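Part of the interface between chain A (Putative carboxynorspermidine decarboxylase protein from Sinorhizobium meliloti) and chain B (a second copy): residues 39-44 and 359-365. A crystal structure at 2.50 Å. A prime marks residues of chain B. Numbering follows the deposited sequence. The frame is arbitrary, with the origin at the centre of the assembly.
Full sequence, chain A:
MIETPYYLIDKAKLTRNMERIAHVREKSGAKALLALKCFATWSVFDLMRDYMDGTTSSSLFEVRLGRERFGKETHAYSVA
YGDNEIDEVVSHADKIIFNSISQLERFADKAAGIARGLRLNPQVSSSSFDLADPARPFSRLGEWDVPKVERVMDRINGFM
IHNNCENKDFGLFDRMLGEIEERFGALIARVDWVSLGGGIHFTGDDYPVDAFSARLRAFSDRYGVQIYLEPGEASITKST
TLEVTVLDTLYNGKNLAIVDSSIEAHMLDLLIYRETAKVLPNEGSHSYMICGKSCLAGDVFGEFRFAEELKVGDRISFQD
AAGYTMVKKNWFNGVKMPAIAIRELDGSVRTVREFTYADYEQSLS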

# COMPACT_ATOMS: atom_id res chain seq x y z
N PHE A 39 14.41 3.67 2.35
CA PHE A 39 14.26 4.69 3.37
C PHE A 39 14.50 6.02 2.71
O PHE A 39 15.53 6.23 2.10
N ALA A 40 13.54 6.93 2.86
CA ALA A 40 13.58 8.20 2.18
C ALA A 40 13.11 9.31 3.11
O ALA A 40 12.66 10.33 2.68
N THR A 41 13.17 9.08 4.40
CA THR A 41 12.71 10.10 5.33
C THR A 41 13.75 11.22 5.40
O THR A 41 14.73 11.14 6.16
N TRP A 42 13.53 12.26 4.61
CA TRP A 42 14.62 13.16 4.26
C TRP A 42 15.07 14.09 5.39
O TRP A 42 16.16 14.62 5.35
N SER A 43 14.25 14.22 6.41
CA SER A 43 14.61 15.09 7.51
C SER A 43 15.81 14.58 8.34
O SER A 43 16.14 15.19 9.35
N VAL A 44 16.42 13.46 7.96
CA VAL A 44 17.57 13.00 8.71
C VAL A 44 18.75 12.81 7.81
O VAL A 44 19.76 12.23 8.23
N ASP B 359 3.88 16.36 -3.67
CA ASP B 359 3.12 15.35 -2.95
C ASP B 359 4.06 14.27 -2.46
O ASP B 359 4.10 13.98 -1.29
N TYR B 360 4.88 13.71 -3.34
CA TYR B 360 5.82 12.69 -2.90
C TYR B 360 6.68 13.16 -1.74
O TYR B 360 6.73 12.50 -0.71
N GLU B 361 7.32 14.33 -1.91
CA GLU B 361 8.33 14.82 -0.97
C GLU B 361 7.71 15.05 0.39
O GLU B 361 8.30 14.70 1.42
N GLN B 362 6.51 15.65 0.35
CA GLN B 362 5.71 15.97 1.53
C GLN B 362 5.12 14.73 2.25
O GLN B 362 4.71 14.81 3.41
N SER B 363 5.11 13.58 1.59
CA SER B 363 4.70 12.40 2.30
C SER B 363 5.83 11.77 3.13
O SER B 363 5.56 10.88 3.93
N LEU B 364 7.06 12.25 3.00
CA LEU B 364 8.24 11.59 3.63
C LEU B 364 8.84 12.35 4.79
O LEU B 364 9.64 11.83 5.54
N SER B 365 8.46 13.60 4.92
CA SER B 365 9.00 14.44 5.96
C SER B 365 8.38 15.80 5.80
O SER B 365 8.86 16.76 6.37
OXT SER B 365 7.39 15.94 5.10

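The carboxyl end of a protein chain is often held against a neighbouring subunit by a few well-directed side chains, and this dimer contact illustrates how rotamer choice makes that possible. The central element is Trp42. Its CA-to-CB bond points sideways relative to the partner stretch, yet chi1 near 50° (p) and chi2 of -94° carry the indole across to chain B. There the ring is used in two ways. At its edge, Trp42 NE1 donates a hydrogen bond to Glu361′ O at 2.8 Å, with a nearly straight N-H...O angle of 172°. That same carbonyl also accepts the backbone hydrogen bond from Leu364′ N (3.2 Å from Glu361′ O), so one oxygen serves both the local backbone of chain B and the interface. Over one face lies the last residue: Ser365′ CB sits 3.4 Å from the centroid of the Trp42 five-membered ring, only 16° off its normal, a CH-pi contact.

Ser365′ points toward chain A, and its chi1 of -113° lies between the usual wells. In this conformation its hydroxyl meets Ser43, which is also directed toward the partner and adopts p. The hydrogen bond between Ser43 OG and Ser365′ OG is short, 2.7 Å, and either hydroxyl could be the donor. Thr41, in the m rotamer, places its methyl beside this pair, with Thr41 CG2 3.5 Å from Ser365′ OG.

Apolar packing completes the contact. Leu364′ points inward with chi1 m and chi2 t, bringing Leu364′ CD1 to 3.5 Å from Ala40 CB, while Leu364′ CB lies 3.7 Å from Trp42 CD1. Tyr360′, in the t rotamer, reaches the same alanine more loosely, Tyr360′ OH standing 4.2 Å from Ala40 CB. Ser363′ instead turns away, its p rotamer allowing Ser363′ OG to hydrogen-bond Tyr360′ O at 2.6 Å within its own chain.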

# COMPACT_ATOMS: atom_id res chain seq x y z
CB PHE A 39 15.27 4.46 4.48
CG PHE A 39 15.22 5.48 5.57
CD1 PHE A 39 16.02 6.63 5.53
CD2 PHE A 39 14.39 5.29 6.66
CE1 PHE A 39 15.99 7.58 6.57
CE2 PHE A 39 14.40 6.22 7.73
CZ PHE A 39 15.19 7.37 7.68
CB ALA A 40 12.70 8.13 0.96
CB THR A 41 12.49 9.49 6.69
OG1 THR A 41 11.59 8.38 6.55
CG2 THR A 41 11.89 10.53 7.64
CB TRP A 42 14.34 13.92 2.97
CG TRP A 42 13.01 14.59 2.92
CD1 TRP A 42 11.85 14.08 2.38
CD2 TRP A 42 12.69 15.90 3.40
NE1 TRP A 42 10.84 14.98 2.50
CE2 TRP A 42 11.32 16.11 3.13
CE3 TRP A 42 13.42 16.90 4.04
CZ2 TRP A 42 10.65 17.31 3.49
CZ3 TRP A 42 12.76 18.11 4.39
CH2 TRP A 42 11.38 18.28 4.12
CB SER A 43 13.43 15.25 8.43
OG SER A 43 13.06 13.98 8.90
CB VAL A 44 17.31 11.69 9.53
CG1 VAL A 44 16.17 11.91 10.54
CG2 VAL A 44 17.02 10.54 8.64
CB ASP B 359 2.02 14.76 -3.82
CG ASP B 359 0.94 15.75 -4.12
OD1 ASP B 359 0.35 16.27 -3.17
OD2 ASP B 359 0.67 16.04 -5.32
CB TYR B 360 6.70 12.23 -4.06
CG TYR B 360 7.88 11.37 -3.68
CD1 TYR B 360 7.70 10.06 -3.20
CD2 TYR B 360 9.17 11.84 -3.87
CE1 TYR B 360 8.82 9.26 -2.89
CE2 TYR B 360 10.27 11.07 -3.57
CZ TYR B 360 10.10 9.81 -3.08
OH TYR B 360 11.22 9.08 -2.82
CB GLU B 361 8.94 16.13 -1.45
CG GLU B 361 10.27 16.41 -0.79
CD GLU B 361 10.76 17.83 -0.96
OE1 GLU B 361 11.99 18.01 -1.23
OE2 GLU B 361 9.93 18.75 -0.82
CB GLN B 362 4.61 16.98 1.16
CG GLN B 362 5.18 18.38 1.00
CD GLN B 362 4.31 19.29 0.14
OE1 GLN B 362 3.18 18.96 -0.22
NE2 GLN B 362 4.86 20.44 -0.22
CB SER B 363 4.12 11.37 1.33
OG SER B 363 5.17 10.82 0.57
CB LEU B 364 9.36 11.37 2.60
CG LEU B 364 9.02 10.17 1.72
CD1 LEU B 364 9.86 10.15 0.45
CD2 LEU B 364 9.07 8.83 2.53
CB SER B 365 10.53 14.55 5.91
OG SER B 365 11.12 13.91 7.03